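Local coordinates for protein phosphoribosylaminoimidazole carboxylase, ATPase subunit (Thermotoga maritima, PDB 3AX6) that probably catalyses the ATP-dependent carboxylation of 5-aminoimidazole ribonucleotide with bicarbonate to N5-carboxyaminoimidazole ribonucleotide in purine biosynthesis, at residues A[21-34]-A[42-56]. Sequence-based numbering, arbitrary orientation.
Sequences KKMGFYVIVLDPTP and ADEQIVAGFFDSERI
A parallel beta-alpha-beta unit of the Rossmann-like preATP-grasp domain sets strand 26-31 beside strand 44-47, an outermost strand of the parallel sheet in this chain. Val29 makes two backbone bonds to strand 44-47: its N gives to Glu44 O, and its O takes Ile46 N at 2.7 Å. At the start of the pair, Asp43 OD2 is gripped from opposite faces of the carboxylate. Lys21 NZ comes to the syn side in a salt bridge of 2.7 Å, and Val27 N to the anti side in a nearly straight bond (172°). The Asp43 carboxylate lies stacked on the Tyr26 ring, planes 18° apart, with CB over the ring in a CH-pi contact. Tyr26 CG is anti to its own N (chi1 -172°), which carries the ring along Asp43 and brings OH to Glu44 OE2 in a very short bond of 2.5 Å. A leucine at Tyr26 would probably leave Glu44 OE2 without this donor and Asp43 without its flat partner. Beyond, Ile28 CD1 presses on Ile46 CG1. Leu30 CD1 reaches Ile56 of the following helix. At the far end, Asp31 OD1 takes Gly9 N and sits near Phe50 CZ. Pro32 CD lies over the Phe50 ring, 3.8 Å from its centroid. Extended Gln45 spans to the loop, where NE2 donates to Thr33 O at 2.9 Å, from above the carbonyl plane.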
loop_
_atom_site.group_PDB
_atom_site.type_symbol
_atom_site.label_atom_id
_atom_site.label_comp_id
_atom_site.label_asym_id
_atom_site.label_seq_id
_atom_site.Cartn_x
_atom_site.Cartn_y
_atom_site.Cartn_z
ATOM N N LYS A 21 -2.268 -10.157 5.008
ATOM C CA LYS A 21 -1.253 -10.264 6.045
ATOM C C LYS A 21 -1.183 -8.960 6.826
ATOM O O LYS A 21 -0.897 -8.964 8.021
ATOM C CB LYS A 21 0.101 -10.601 5.428
ATOM C CG LYS A 21 0.087 -11.955 4.727
ATOM C CD LYS A 21 1.458 -12.363 4.201
ATOM C CE LYS A 21 2.467 -12.530 5.337
ATOM N NZ LYS A 21 1.986 -13.473 6.373
ATOM N N LYS A 22 -1.460 -7.849 6.148
ATOM C CA LYS A 22 -1.457 -6.536 6.789
ATOM C C LYS A 22 -2.509 -6.454 7.893
ATOM O O LYS A 22 -2.340 -5.721 8.864
ATOM C CB LYS A 22 -1.753 -5.431 5.778
ATOM C CG LYS A 22 -0.551 -4.811 5.100
ATOM C CD LYS A 22 -0.968 -3.525 4.374
ATOM C CE LYS A 22 -1.682 -2.560 5.331
ATOM N NZ LYS A 22 -2.085 -1.282 4.692
HETATM N N MSE A 23 -3.599 -7.200 7.738
HETATM C CA MSE A 23 -4.671 -7.172 8.723
HETATM C C MSE A 23 -4.439 -8.222 9.803
HETATM O O MSE A 23 -5.281 -8.427 10.673
HETATM C CB MSE A 23 -6.023 -7.388 8.032
HETATM C CG MSE A 23 -7.216 -6.805 8.785
HETATM SE SE MSE A 23 -8.857 -6.762 7.724
HETATM C CE MSE A 23 -8.165 -5.758 6.214
ATOM N N GLY A 24 -3.281 -8.876 9.735
ATOM C CA GLY A 24 -2.930 -9.887 10.720
ATOM C C GLY A 24 -3.366 -11.312 10.421
ATOM O O GLY A 24 -3.442 -12.143 11.321
ATOM N N PHE A 25 -3.649 -11.617 9.163
ATOM C CA PHE A 25 -4.072 -12.958 8.826
ATOM C C PHE A 25 -2.943 -13.815 8.276
ATOM O O PHE A 25 -1.940 -13.309 7.776
ATOM C CB PHE A 25 -5.218 -12.899 7.817
ATOM C CG PHE A 25 -6.468 -12.286 8.364
ATOM C CD1 PHE A 25 -7.177 -12.917 9.380
ATOM C CD2 PHE A 25 -6.936 -11.072 7.877
ATOM C CE1 PHE A 25 -8.336 -12.345 9.903
ATOM C CE2 PHE A 25 -8.089 -10.495 8.391
ATOM C CZ PHE A 25 -8.791 -11.133 9.407
ATOM N N TYR A 26 -3.117 -15.124 8.383
ATOM C CA TYR A 26 -2.139 -16.074 7.885
ATOM C C TYR A 26 -2.666 -16.473 6.512
ATOM O O TYR A 26 -3.842 -16.806 6.385
ATOM C CB TYR A 26 -2.095 -17.300 8.796
ATOM C CG TYR A 26 -0.986 -18.272 8.486
ATOM C CD1 TYR A 26 0.281 -18.111 9.041
ATOM C CD2 TYR A 26 -1.206 -19.372 7.658
ATOM C CE1 TYR A 26 1.301 -19.021 8.790
ATOM C CE2 TYR A 26 -0.186 -20.292 7.397
ATOM C CZ TYR A 26 1.061 -20.108 7.970
ATOM O OH TYR A 26 2.066 -21.015 7.752
ATOM N N VAL A 27 -1.819 -16.436 5.486
ATOM C CA VAL A 27 -2.277 -16.795 4.148
ATOM C C VAL A 27 -1.545 -17.939 3.474
ATOM O O VAL A 27 -0.315 -17.995 3.447
ATOM C CB VAL A 27 -2.229 -15.597 3.184
ATOM C CG1 VAL A 27 -0.828 -15.025 3.139
ATOM C CG2 VAL A 27 -2.650 -16.040 1.787
ATOM N N ILE A 28 -2.331 -18.850 2.923
ATOM C CA ILE A 28 -1.812 -19.995 2.206
ATOM C C ILE A 28 -2.339 -19.860 0.772
ATOM O O ILE A 28 -3.552 -19.787 0.549
ATOM C CB ILE A 28 -2.265 -21.328 2.896
ATOM C CG1 ILE A 28 -2.434 -22.447 1.868
ATOM C CG2 ILE A 28 -3.539 -21.107 3.687
ATOM C CD1 ILE A 28 -1.142 -22.906 1.237
ATOM N N VAL A 29 -1.409 -19.785 -0.184
ATOM C CA VAL A 29 -1.723 -19.635 -1.610
ATOM C C VAL A 29 -1.622 -20.947 -2.412
ATOM O O VAL A 29 -0.715 -21.751 -2.202
ATOM C CB VAL A 29 -0.777 -18.574 -2.273
ATOM C CG1 VAL A 29 -0.879 -18.638 -3.786
ATOM C CG2 VAL A 29 -1.120 -17.176 -1.785
ATOM N N LEU A 30 -2.567 -21.150 -3.325
ATOM C CA LEU A 30 -2.573 -22.331 -4.176
ATOM C C LEU A 30 -2.441 -21.856 -5.616
ATOM O O LEU A 30 -3.280 -21.101 -6.107
ATOM C CB LEU A 30 -3.864 -23.136 -4.001
ATOM C CG LEU A 30 -3.999 -24.407 -4.860
ATOM C CD1 LEU A 30 -5.054 -25.319 -4.249
ATOM C CD2 LEU A 30 -4.371 -24.050 -6.315
ATOM N N ASP A 31 -1.377 -22.300 -6.279
ATOM C CA ASP A 31 -1.099 -21.914 -7.657
ATOM C C ASP A 31 -0.203 -22.989 -8.295
ATOM O O ASP A 31 0.696 -23.523 -7.636
ATOM C CB ASP A 31 -0.396 -20.555 -7.664
ATOM C CG ASP A 31 -0.425 -19.890 -9.022
ATOM O OD1 ASP A 31 -1.454 -19.256 -9.357
ATOM O OD2 ASP A 31 0.581 -20.011 -9.757
ATOM N N PRO A 32 -0.434 -23.320 -9.578
ATOM C CA PRO A 32 0.360 -24.340 -10.274
ATOM C C PRO A 32 1.798 -23.961 -10.612
ATOM O O PRO A 32 2.569 -24.790 -11.096
ATOM C CB PRO A 32 -0.474 -24.638 -11.515
ATOM C CG PRO A 32 -1.103 -23.336 -11.802
ATOM C CD PRO A 32 -1.538 -22.855 -10.434
ATOM N N THR A 33 2.160 -22.713 -10.349
ATOM C CA THR A 33 3.511 -22.242 -10.620
ATOM C C THR A 33 4.306 -22.028 -9.331
ATOM O O THR A 33 3.938 -21.209 -8.490
ATOM C CB THR A 33 3.486 -20.917 -11.399
ATOM O OG1 THR A 33 2.774 -21.100 -12.629
ATOM C CG2 THR A 33 4.909 -20.438 -11.688
ATOM N N PRO A 34 5.407 -22.773 -9.159
ATOM C CA PRO A 34 6.234 -22.630 -7.958
ATOM C C PRO A 34 6.706 -21.189 -7.815
ATOM O O PRO A 34 6.985 -20.521 -8.809
ATOM C CB PRO A 34 7.388 -23.591 -8.221
ATOM C CG PRO A 34 6.739 -24.664 -9.034
ATOM C CD PRO A 34 5.906 -23.870 -10.007
ATOM N N ALA A 42 3.349 -14.810 0.591
ATOM C CA ALA A 42 2.385 -15.470 1.459
ATOM C C ALA A 42 3.174 -16.243 2.512
ATOM O O ALA A 42 4.403 -16.162 2.554
ATOM C CB ALA A 42 1.505 -16.423 0.647
ATOM N N ASP A 43 2.475 -16.986 3.362
ATOM C CA ASP A 43 3.135 -17.769 4.403
ATOM C C ASP A 43 3.494 -19.156 3.867
ATOM O O ASP A 43 4.519 -19.726 4.224
ATOM C CB ASP A 43 2.213 -17.899 5.616
ATOM C CG ASP A 43 1.950 -16.570 6.288
ATOM O OD1 ASP A 43 2.743 -16.187 7.177
ATOM O OD2 ASP A 43 0.957 -15.904 5.915
ATOM N N GLU A 44 2.632 -19.682 3.003
ATOM C CA GLU A 44 2.821 -20.993 2.397
ATOM C C GLU A 44 2.173 -21.013 1.021
ATOM O O GLU A 44 1.290 -20.206 0.729
ATOM C CB GLU A 44 2.137 -22.077 3.223
ATOM C CG GLU A 44 2.665 -22.311 4.612
ATOM C CD GLU A 44 1.801 -23.312 5.347
ATOM O OE1 GLU A 44 1.449 -24.338 4.734
ATOM O OE2 GLU A 44 1.472 -23.080 6.528
ATOM N N GLN A 45 2.617 -21.944 0.185
ATOM C CA GLN A 45 2.040 -22.122 -1.136
ATOM C C GLN A 45 1.902 -23.605 -1.382
ATOM O O GLN A 45 2.756 -24.389 -0.982
ATOM C CB GLN A 45 2.906 -21.537 -2.253
ATOM C CG GLN A 45 2.148 -21.556 -3.586
ATOM C CD GLN A 45 2.979 -21.170 -4.798
ATOM O OE1 GLN A 45 3.702 -20.176 -4.793
ATOM N NE2 GLN A 45 2.851 -21.951 -5.862
ATOM N N ILE A 46 0.804 -23.984 -2.018
ATOM C CA ILE A 46 0.558 -25.371 -2.371
ATOM C C ILE A 46 0.717 -25.372 -3.885
ATOM O O ILE A 46 -0.048 -24.716 -4.591
ATOM C CB ILE A 46 -0.881 -25.811 -2.015
ATOM C CG1 ILE A 46 -1.094 -25.742 -0.504
ATOM C CG2 ILE A 46 -1.128 -27.232 -2.506
ATOM C CD1 ILE A 46 -2.521 -26.060 -0.070
ATOM N N VAL A 47 1.731 -26.074 -4.377
ATOM C CA VAL A 47 1.975 -26.138 -5.809
ATOM C C VAL A 47 0.973 -27.108 -6.412
ATOM O O VAL A 47 1.114 -28.318 -6.263
ATOM C CB VAL A 47 3.399 -26.627 -6.106
ATOM C CG1 VAL A 47 3.732 -26.389 -7.579
ATOM C CG2 VAL A 47 4.388 -25.915 -5.190
ATOM N N ALA A 48 -0.041 -26.570 -7.086
ATOM C CA ALA A 48 -1.075 -27.405 -7.682
ATOM C C ALA A 48 -2.000 -26.629 -8.602
ATOM O O ALA A 48 -2.210 -25.431 -8.426
ATOM C CB ALA A 48 -1.889 -28.076 -6.584
ATOM N N GLY A 49 -2.563 -27.342 -9.573
ATOM C CA GLY A 49 -3.471 -26.740 -10.530
ATOM C C GLY A 49 -4.844 -26.410 -9.978
ATOM O O GLY A 49 -5.276 -26.948 -8.959
ATOM N N PHE A 50 -5.533 -25.521 -10.682
ATOM C CA PHE A 50 -6.855 -25.059 -10.296
ATOM C C PHE A 50 -7.948 -26.096 -10.495
ATOM O O PHE A 50 -9.128 -25.808 -10.308
ATOM C CB PHE A 50 -7.182 -23.783 -11.073
ATOM C CG PHE A 50 -6.127 -22.716 -10.941
ATOM C CD1 PHE A 50 -5.575 -22.120 -12.068
ATOM C CD2 PHE A 50 -5.668 -22.324 -9.684
ATOM C CE1 PHE A 50 -4.583 -21.151 -11.942
ATOM C CE2 PHE A 50 -4.677 -21.356 -9.548
ATOM C CZ PHE A 50 -4.135 -20.769 -10.676
ATOM N N PHE A 51 -7.558 -27.303 -10.879
ATOM C CA PHE A 51 -8.527 -28.372 -11.076
ATOM C C PHE A 51 -8.059 -29.636 -10.383
ATOM O O PHE A 51 -8.546 -30.729 -10.665
ATOM C CB PHE A 51 -8.773 -28.601 -12.569
ATOM C CG PHE A 51 -9.700 -27.590 -13.172
ATOM C CD1 PHE A 51 -11.074 -27.715 -13.020
ATOM C CD2 PHE A 51 -9.198 -26.457 -13.806
ATOM C CE1 PHE A 51 -11.941 -26.724 -13.482
ATOM C CE2 PHE A 51 -10.053 -25.456 -14.273
ATOM C CZ PHE A 51 -11.430 -25.590 -14.108
ATOM N N ASP A 52 -7.107 -29.469 -9.467
ATOM C CA ASP A 52 -6.584 -30.583 -8.692
ATOM C C ASP A 52 -7.478 -30.743 -7.467
ATOM O O ASP A 52 -7.146 -30.304 -6.366
ATOM C CB ASP A 52 -5.147 -30.322 -8.248
ATOM C CG ASP A 52 -4.548 -31.499 -7.501
ATOM O OD1 ASP A 52 -5.255 -32.101 -6.667
ATOM O OD2 ASP A 52 -3.368 -31.822 -7.739
ATOM N N SER A 53 -8.625 -31.369 -7.695
ATOM C CA SER A 53 -9.622 -31.622 -6.670
ATOM C C SER A 53 -9.060 -31.793 -5.255
ATOM O O SER A 53 -9.254 -30.944 -4.385
ATOM C CB SER A 53 -10.423 -32.862 -7.067
ATOM O OG SER A 53 -11.386 -33.194 -6.088
ATOM N N GLU A 54 -8.353 -32.889 -5.030
ATOM C CA GLU A 54 -7.803 -33.169 -3.715
ATOM C C GLU A 54 -6.873 -32.095 -3.147
ATOM O O GLU A 54 -6.714 -31.998 -1.932
ATOM C CB GLU A 54 -7.094 -34.523 -3.739
ATOM C CG GLU A 54 -7.989 -35.635 -4.259
ATOM C CD GLU A 54 -7.318 -36.995 -4.246
ATOM O OE1 GLU A 54 -6.194 -37.117 -4.789
ATOM O OE2 GLU A 54 -7.925 -37.943 -3.699
ATOM N N ARG A 55 -6.268 -31.282 -4.004
ATOM C CA ARG A 55 -5.363 -30.249 -3.504
ATOM C C ARG A 55 -6.093 -28.990 -3.029
ATOM O O ARG A 55 -5.727 -28.411 -2.008
ATOM C CB ARG A 55 -4.330 -29.880 -4.571
ATOM C CG ARG A 55 -2.894 -29.839 -4.060
ATOM C CD ARG A 55 -2.324 -31.236 -3.856
ATOM N NE ARG A 55 -3.013 -31.964 -2.797
ATOM C CZ ARG A 55 -2.918 -33.277 -2.611
ATOM N NH1 ARG A 55 -2.162 -34.012 -3.416
ATOM N NH2 ARG A 55 -3.583 -33.860 -1.621
ATOM N N ILE A 56 -7.121 -28.560 -3.760
ATOM C CA ILE A 56 -7.864 -27.370 -3.355
ATOM C C ILE A 56 -8.640 -27.753 -2.095
ATOM O O ILE A 56 -8.995 -26.906 -1.274
ATOM C CB ILE A 56 -8.850 -26.873 -4.471
ATOM C CG1 ILE A 56 -10.122 -27.712 -4.485
ATOM C CG2 ILE A 56 -8.189 -26.942 -5.839
ATOM C CD1 ILE A 56 -11.176 -27.213 -3.528
#